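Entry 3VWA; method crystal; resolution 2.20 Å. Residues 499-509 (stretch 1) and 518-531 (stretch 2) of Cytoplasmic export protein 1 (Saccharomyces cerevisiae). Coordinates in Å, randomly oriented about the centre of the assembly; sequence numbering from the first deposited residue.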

ATOM      1  N   LYS A 499      38.373  27.368  23.738  1.00 29.83           N
ATOM      2  CA  LYS A 499      38.211  27.293  22.281  1.00 27.72           C
ATOM      3  C   LYS A 499      37.080  28.097  21.655  1.00 25.83           C
ATOM      4  O   LYS A 499      37.295  28.867  20.731  1.00 24.51           O
ATOM      5  CB  LYS A 499      38.029  25.810  21.901  1.00 32.81           C
ATOM      6  CG  LYS A 499      37.853  25.553  20.408  1.00 35.83           C
ATOM      7  CD  LYS A 499      37.759  24.058  20.155  1.00 44.38           C
ATOM      8  CE  LYS A 499      39.121  23.387  20.375  1.00 48.60           C
ATOM      9  NZ  LYS A 499      39.298  22.331  19.341  1.00 46.56           N
ATOM     10  N   ILE A 500      35.851  27.902  22.131  1.00 24.91           N
ATOM     11  CA  ILE A 500      34.654  28.486  21.445  1.00 22.70           C
ATOM     12  C   ILE A 500      34.590  30.036  21.465  1.00 25.47           C
ATOM     13  O   ILE A 500      34.084  30.677  20.482  1.00 21.56           O
ATOM     14  CB  ILE A 500      33.341  27.868  22.035  1.00 24.25           C
ATOM     15  CG1 ILE A 500      33.429  26.334  22.078  1.00 24.42           C
ATOM     16  CG2 ILE A 500      32.139  28.254  21.233  1.00 24.15           C
ATOM     17  CD1 ILE A 500      33.818  25.738  20.744  1.00 20.20           C
ATOM     18  N   LEU A 501      35.100  30.666  22.538  1.00 23.13           N
ATOM     19  CA  LEU A 501      35.082  32.157  22.594  1.00 24.66           C
ATOM     20  C   LEU A 501      35.697  32.826  21.384  1.00 24.72           C
ATOM     21  O   LEU A 501      35.110  33.751  20.856  1.00 27.61           O
ATOM     22  CB  LEU A 501      35.753  32.719  23.841  1.00 26.41           C
ATOM     23  CG  LEU A 501      35.168  32.279  25.183  1.00 31.79           C
ATOM     24  CD1 LEU A 501      35.961  32.951  26.290  1.00 29.54           C
ATOM     25  CD2 LEU A 501      33.674  32.648  25.265  1.00 28.43           C
ATOM     26  N   THR A 502      36.867  32.339  20.964  1.00 23.64           N
ATOM     27  CA  THR A 502      37.566  32.818  19.799  1.00 24.04           C
ATOM     28  C   THR A 502      37.055  32.294  18.448  1.00 25.61           C
ATOM     29  O   THR A 502      37.482  32.779  17.389  1.00 24.18           O
ATOM     30  CB  THR A 502      39.097  32.603  19.938  1.00 24.62           C
ATOM     31  OG1 THR A 502      39.382  31.268  20.380  1.00 27.13           O
ATOM     32  CG2 THR A 502      39.677  33.530  20.938  1.00 24.25           C
ATOM     33  N   VAL A 503      36.168  31.289  18.461  1.00 28.12           N
ATOM     34  CA  VAL A 503      35.367  30.953  17.272  1.00 24.69           C
ATOM     35  C   VAL A 503      34.243  31.999  17.097  1.00 27.47           C
ATOM     36  O   VAL A 503      33.955  32.430  15.992  1.00 25.29           O
ATOM     37  CB  VAL A 503      34.691  29.560  17.373  1.00 26.29           C
ATOM     38  CG1 VAL A 503      33.705  29.406  16.212  1.00 26.65           C
ATOM     39  CG2 VAL A 503      35.725  28.405  17.414  1.00 23.91           C
ATOM     40  N   ILE A 504      33.559  32.355  18.179  1.00 25.95           N
ATOM     41  CA  ILE A 504      32.539  33.408  18.109  1.00 26.90           C
ATOM     42  C   ILE A 504      33.091  34.783  17.868  1.00 28.88           C
ATOM     43  O   ILE A 504      32.647  35.486  16.953  1.00 31.26           O
ATOM     44  CB  ILE A 504      31.682  33.457  19.361  1.00 25.90           C
ATOM     45  CG1 ILE A 504      30.889  32.132  19.473  1.00 26.15           C
ATOM     46  CG2 ILE A 504      30.718  34.649  19.277  1.00 28.60           C
ATOM     47  CD1 ILE A 504      30.372  31.794  20.841  1.00 26.04           C
ATOM     48  N   ALA A 505      34.079  35.175  18.652  1.00 26.67           N
ATOM     49  CA  ALA A 505      34.387  36.589  18.735  1.00 26.93           C
ATOM     50  C   ALA A 505      34.687  37.352  17.428  1.00 26.82           C
ATOM     51  O   ALA A 505      34.385  38.521  17.332  1.00 27.33           O
ATOM     52  CB  ALA A 505      35.478  36.825  19.801  1.00 26.28           C
ATOM     53  N   PRO A 506      35.318  36.706  16.422  1.00 27.16           N
ATOM     54  CA  PRO A 506      35.572  37.427  15.174  1.00 24.49           C
ATOM     55  C   PRO A 506      34.328  38.022  14.487  1.00 26.42           C
ATOM     56  O   PRO A 506      34.413  39.038  13.771  1.00 27.09           O
ATOM     57  CB  PRO A 506      36.252  36.358  14.298  1.00 26.24           C
ATOM     58  CG  PRO A 506      37.035  35.556  15.313  1.00 27.26           C
ATOM     59  CD  PRO A 506      36.130  35.487  16.534  1.00 22.75           C
ATOM     60  N   GLY A 507      33.185  37.373  14.674  1.00 25.80           N
ATOM     61  CA  GLY A 507      31.943  37.795  14.055  1.00 26.58           C
ATOM     62  C   GLY A 507      31.461  39.128  14.627  1.00 27.42           C
ATOM     63  O   GLY A 507      30.719  39.881  13.952  1.00 23.86           O
ATOM     64  N   LEU A 508      31.876  39.393  15.858  1.00 26.85           N
ATOM     65  CA  LEU A 508      31.769  40.720  16.474  1.00 31.40           C
ATOM     66  C   LEU A 508      32.362  41.812  15.595  1.00 31.62           C
ATOM     67  O   LEU A 508      31.903  42.980  15.649  1.00 28.44           O
ATOM     68  CB  LEU A 508      32.541  40.724  17.776  1.00 31.17           C
ATOM     69  CG  LEU A 508      31.898  40.678  19.159  1.00 37.38           C
ATOM     70  CD1 LEU A 508      30.558  39.992  19.216  1.00 33.85           C
ATOM     71  CD2 LEU A 508      32.892  39.994  20.095  1.00 38.54           C
ATOM     72  N   LEU A 509      33.344  41.431  14.775  1.00 27.23           N
ATOM     73  CA  LEU A 509      34.025  42.416  13.944  1.00 31.76           C
ATOM     74  C   LEU A 509      33.747  42.334  12.438  1.00 32.37           C
ATOM     75  O   LEU A 509      34.488  42.911  11.615  1.00 28.82           O
ATOM     76  CB  LEU A 509      35.526  42.387  14.198  1.00 31.92           C
ATOM     77  CG  LEU A 509      35.896  42.572  15.663  1.00 31.62           C
ATOM     78  CD1 LEU A 509      37.376  42.310  15.714  1.00 28.74           C
ATOM     79  CD2 LEU A 509      35.530  43.986  16.150  1.00 30.95           C
ATOM     80  N   ARG A 518      24.089  39.988  15.633  1.00 26.82           N
ATOM     81  CA  ARG A 518      23.817  38.633  16.176  1.00 27.55           C
ATOM     82  C   ARG A 518      24.994  38.064  16.921  1.00 25.88           C
ATOM     83  O   ARG A 518      24.802  37.386  17.894  1.00 26.56           O
ATOM     84  CB  ARG A 518      23.323  37.650  15.115  1.00 33.25           C
ATOM     85  CG  ARG A 518      22.145  38.233  14.328  1.00 39.76           C
ATOM     86  CD  ARG A 518      21.622  37.258  13.300  1.00 39.03           C
ATOM     87  NE  ARG A 518      20.368  37.754  12.751  1.00 44.49           N
ATOM     88  CZ  ARG A 518      19.546  37.013  12.032  1.00 43.79           C
ATOM     89  NH1 ARG A 518      19.866  35.760  11.777  1.00 46.53           N
ATOM     90  NH2 ARG A 518      18.422  37.527  11.564  1.00 45.29           N
ATOM     91  N   ALA A 519      26.218  38.372  16.499  1.00 27.55           N
ATOM     92  CA  ALA A 519      27.375  37.743  17.131  1.00 26.72           C
ATOM     93  C   ALA A 519      27.500  38.273  18.539  1.00 30.90           C
ATOM     94  O   ALA A 519      27.962  37.566  19.435  1.00 27.72           O
ATOM     95  CB  ALA A 519      28.644  38.042  16.365  1.00 23.51           C
ATOM     96  N   LYS A 520      27.191  39.561  18.714  1.00 32.52           N
ATOM     97  CA  LYS A 520      27.302  40.178  20.040  1.00 34.05           C
ATOM     98  C   LYS A 520      26.349  39.497  21.047  1.00 31.06           C
ATOM     99  O   LYS A 520      26.719  39.221  22.187  1.00 29.45           O
ATOM    100  CB  LYS A 520      27.058  41.697  19.989  1.00 37.00           C
ATOM    101  CG  LYS A 520      27.189  42.348  21.360  1.00 40.16           C
ATOM    102  CD  LYS A 520      27.438  43.855  21.281  1.00 44.79           C
ATOM    103  CE  LYS A 520      26.214  44.618  21.743  1.00 43.70           C
ATOM    104  NZ  LYS A 520      26.012  44.472  23.206  1.00 42.49           N
ATOM    105  N   ILE A 521      25.147  39.178  20.590  1.00 31.37           N
ATOM    106  CA  ILE A 521      24.141  38.632  21.470  1.00 31.83           C
ATOM    107  C   ILE A 521      24.542  37.195  21.822  1.00 30.63           C
ATOM    108  O   ILE A 521      24.422  36.765  22.928  1.00 31.43           O
ATOM    109  CB  ILE A 521      22.741  38.732  20.825  1.00 32.46           C
ATOM    110  CG1 ILE A 521      22.315  40.204  20.639  1.00 34.97           C
ATOM    111  CG2 ILE A 521      21.716  38.018  21.687  1.00 34.03           C
ATOM    112  CD1 ILE A 521      21.043  40.401  19.767  1.00 34.10           C
ATOM    113  N   LEU A 522      25.068  36.478  20.848  1.00 32.34           N
ATOM    114  CA  LEU A 522      25.527  35.123  21.023  1.00 29.45           C
ATOM    115  C   LEU A 522      26.692  35.052  21.979  1.00 25.85           C
ATOM    116  O   LEU A 522      26.709  34.273  22.932  1.00 23.74           O
ATOM    117  CB  LEU A 522      25.981  34.674  19.644  1.00 29.87           C
ATOM    118  CG  LEU A 522      25.926  33.216  19.198  1.00 31.01           C
ATOM    119  CD1 LEU A 522      27.245  32.841  18.531  1.00 27.51           C
ATOM    120  CD2 LEU A 522      25.392  32.182  20.185  1.00 26.67           C
ATOM    121  N   PHE A 523      27.693  35.884  21.706  1.00 24.67           N
ATOM    122  CA  PHE A 523      28.851  36.031  22.552  1.00 23.58           C
ATOM    123  C   PHE A 523      28.516  36.244  24.018  1.00 27.20           C
ATOM    124  O   PHE A 523      29.127  35.609  24.907  1.00 27.63           O
ATOM    125  CB  PHE A 523      29.634  37.246  22.043  1.00 22.65           C
ATOM    126  CG  PHE A 523      31.040  37.343  22.568  1.00 24.16           C
ATOM    127  CD1 PHE A 523      31.919  36.248  22.485  1.00 26.23           C
ATOM    128  CD2 PHE A 523      31.518  38.540  23.119  1.00 25.79           C
ATOM    129  CE1 PHE A 523      33.238  36.344  22.955  1.00 24.39           C
ATOM    130  CE2 PHE A 523      32.831  38.642  23.578  1.00 26.89           C
ATOM    131  CZ  PHE A 523      33.716  37.542  23.469  1.00 23.16           C
ATOM    132  N   GLU A 524      27.593  37.170  24.293  1.00 27.32           N
ATOM    133  CA  GLU A 524      27.217  37.460  25.699  1.00 31.88           C
ATOM    134  C   GLU A 524      26.633  36.245  26.361  1.00 29.75           C
ATOM    135  O   GLU A 524      26.893  35.957  27.532  1.00 31.69           O
ATOM    136  CB  GLU A 524      26.116  38.532  25.808  1.00 34.28           C
ATOM    137  CG  GLU A 524      26.287  39.724  24.927  1.00 44.70           C
ATOM    138  CD  GLU A 524      26.956  40.871  25.617  1.00 55.88           C
ATOM    139  OE1 GLU A 524      26.545  42.036  25.347  1.00 57.25           O
ATOM    140  OE2 GLU A 524      27.887  40.604  26.412  1.00 56.49           O
ATOM    141  N   GLU A 525      25.786  35.545  25.627  1.00 30.49           N
ATOM    142  CA  GLU A 525      25.177  34.358  26.208  1.00 28.59           C
ATOM    143  C   GLU A 525      26.275  33.292  26.550  1.00 29.63           C
ATOM    144  O   GLU A 525      26.208  32.622  27.589  1.00 26.36           O
ATOM    145  CB  GLU A 525      24.093  33.848  25.249  1.00 30.97           C
ATOM    146  CG  GLU A 525      23.485  32.501  25.649  1.00 34.48           C
ATOM    147  CD  GLU A 525      22.536  31.933  24.605  1.00 38.84           C
ATOM    148  OE1 GLU A 525      22.049  30.798  24.865  1.00 44.84           O
ATOM    149  OE2 GLU A 525      22.252  32.610  23.554  1.00 34.52           O
ATOM    150  N   TYR A 526      27.332  33.191  25.727  1.00 26.65           N
ATOM    151  CA  TYR A 526      28.405  32.222  26.031  1.00 26.70           C
ATOM    152  C   TYR A 526      29.267  32.707  27.187  1.00 26.62           C
ATOM    153  O   TYR A 526      29.707  31.912  28.013  1.00 25.58           O
ATOM    154  CB  TYR A 526      29.306  32.019  24.803  1.00 25.92           C
ATOM    155  CG  TYR A 526      28.886  30.870  23.892  1.00 25.99           C
ATOM    156  CD1 TYR A 526      29.614  29.681  23.871  1.00 27.05           C
ATOM    157  CD2 TYR A 526      27.804  31.001  23.030  1.00 24.57           C
ATOM    158  CE1 TYR A 526      29.250  28.617  23.014  1.00 29.39           C
ATOM    159  CE2 TYR A 526      27.429  29.976  22.159  1.00 26.15           C
ATOM    160  CZ  TYR A 526      28.162  28.791  22.127  1.00 27.73           C
ATOM    161  OH  TYR A 526      27.769  27.794  21.261  1.00 25.33           O
ATOM    162  N   LEU A 527      29.531  34.016  27.208  1.00 25.00           N
ATOM    163  CA  LEU A 527      30.195  34.689  28.323  1.00 27.64           C
ATOM    164  C   LEU A 527      29.496  34.501  29.648  1.00 28.55           C
ATOM    165  O   LEU A 527      30.159  34.299  30.694  1.00 26.16           O
ATOM    166  CB  LEU A 527      30.290  36.209  28.070  1.00 25.93           C
ATOM    167  CG  LEU A 527      31.289  36.636  27.002  1.00 28.19           C
ATOM    168  CD1 LEU A 527      31.187  38.157  26.912  1.00 26.77           C
ATOM    169  CD2 LEU A 527      32.710  36.169  27.382  1.00 24.92           C
ATOM    170  N   GLU A 528      28.173  34.621  29.603  1.00 28.99           N
ATOM    171  CA  GLU A 528      27.327  34.447  30.800  1.00 30.13           C
ATOM    172  C   GLU A 528      27.430  33.036  31.297  1.00 25.68           C
ATOM    173  O   GLU A 528      27.596  32.795  32.505  1.00 25.62           O
ATOM    174  CB  GLU A 528      25.862  34.771  30.482  1.00 38.23           C
ATOM    175  CG  GLU A 528      25.376  36.129  30.982  1.00 53.72           C
ATOM    176  CD  GLU A 528      24.993  37.116  29.871  1.00 66.19           C
ATOM    177  OE1 GLU A 528      25.766  38.089  29.638  1.00 71.02           O
ATOM    178  OE2 GLU A 528      23.910  36.935  29.241  1.00 61.36           O
ATOM    179  N   LYS A 529      27.373  32.075  30.363  1.00 26.14           N
ATOM    180  CA  LYS A 529      27.518  30.686  30.770  1.00 25.18           C
ATOM    181  C   LYS A 529      28.855  30.457  31.469  1.00 24.93           C
ATOM    182  O   LYS A 529      28.901  29.873  32.553  1.00 22.43           O
ATOM    183  CB  LYS A 529      27.248  29.726  29.615  1.00 26.54           C
ATOM    184  CG  LYS A 529      27.710  28.307  29.906  1.00 25.34           C
ATOM    185  CD  LYS A 529      27.003  27.272  29.027  1.00 24.42           C
ATOM    186  CE  LYS A 529      27.695  25.924  29.156  1.00 23.39           C
ATOM    187  NZ  LYS A 529      26.878  24.965  28.339  1.00 26.33           N
ATOM    188  N   LEU A 530      29.935  30.982  30.881  1.00 27.75           N
ATOM    189  CA  LEU A 530      31.286  30.864  31.473  1.00 27.57           C
ATOM    190  C   LEU A 530      31.401  31.546  32.803  1.00 30.46           C
ATOM    191  O   LEU A 530      31.992  30.981  33.744  1.00 25.67           O
ATOM    192  CB  LEU A 530      32.373  31.406  30.534  1.00 26.13           C
ATOM    193  CG  LEU A 530      33.867  31.497  30.919  1.00 29.84           C
ATOM    194  CD1 LEU A 530      34.449  30.175  31.456  1.00 26.37           C
ATOM    195  CD2 LEU A 530      34.693  31.998  29.715  1.00 29.12           C
ATOM    196  N   GLU A 531      30.874  32.772  32.876  1.00 29.69           N
ATOM    197  CA  GLU A 531      30.923  33.556  34.123  1.00 29.83           C
ATOM    198  C   GLU A 531      30.232  32.856  35.299  1.00 32.43           C
ATOM    199  O   GLU A 531      30.739  32.905  36.439  1.00 34.11           O
ATOM    200  CB  GLU A 531      30.328  34.957  33.917  1.00 26.11           C
TER

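The two stretches pack as nearly antiparallel helical segments held together mainly by apolar side-chain packing, with some side chains resting on the opposing main chain, with Ile504 seated as a knob in the opposing helix and no hydrogen bond or salt bridge crossing between them. The axes of helix 499-504 and helix 518-531 run at 167° and approach to 10.3 Å, and 581 Å² of surface is buried, both sides summed. Because the directions oppose, residues late in the first stretch meet residues early in the second: Leu508 lies across from Ala519, Ile504 from Phe523, and Leu501 reaches as far as Leu530.

Ile504 organises the middle of the contact. Its CA-to-CB bond points toward the second helix, and its side chain sits among Ala519, Leu522, Phe523 and Tyr526, residues spaced so that they frame a hollow on one side of a helix. CG1 of Ile504 lies 3.8 Å from CD1 of Leu522, while CG2 of Ile504 is 3.8 Å from CD1 of Phe523. The δ-methyl extends over the Tyr526 ring: Ile504 CD1 stands 3.5 Å from the ring centroid and only 12° off the normal, a CH-pi contact close to the centre of the face. Ile500, one turn earlier, adds a second contact to the same ring, with its CG2 3.4 Å from CE1 of Tyr526. The tyrosine thus contributes its aromatic carbons here, while its hydroxyl is hydrogen-bonded elsewhere in the structure.

Phe523 is the counterpart on the second helix, with 91 Å² covered by the first stretch. Leu508 CD2 lies over one face of its ring, 3.9 Å from the centroid and 24° off the normal, in a second CH-pi contact. Ala505 also meets this ring, its CB 3.9 Å from CE1 of Phe523, so residues on successive turns of the first stretch converge on one aromatic side chain.

Where Leu508 and Ala519 meet, the backbones come closest in register, with 5.3 Å between the CA atoms of Leu508 and Ala519, against 6.3 Å between those of Ile504 and Phe523. Small residues accompany this approach. The CB of Ala519 lies 3.5 Å from both the carbonyl carbon C of Gly507 and the backbone N of Leu508, packing directly against the main chain. An ideally placed CB on Gly507 would point toward the second stretch and lie 3.3 Å from Ala519 CB, a tight fit that the glycine avoids. Leu508 then reaches along the helix, bringing its CD1 within 3.4 Å of CA of Lys520; the lysine's charged end leads away and forms a salt bridge within its own helix, with NZ of Lys520 3.3 Å from OE1 of Glu524.

At the other end, Leu501 extends the apolar surface. Its CA-to-CB bond points sideways, but the side chain's end comes nearer, placing CD1 of Leu501 3.8 Å from CD2 of Leu530 and CD2 of Leu501 4.2 Å from CD2 of Leu527.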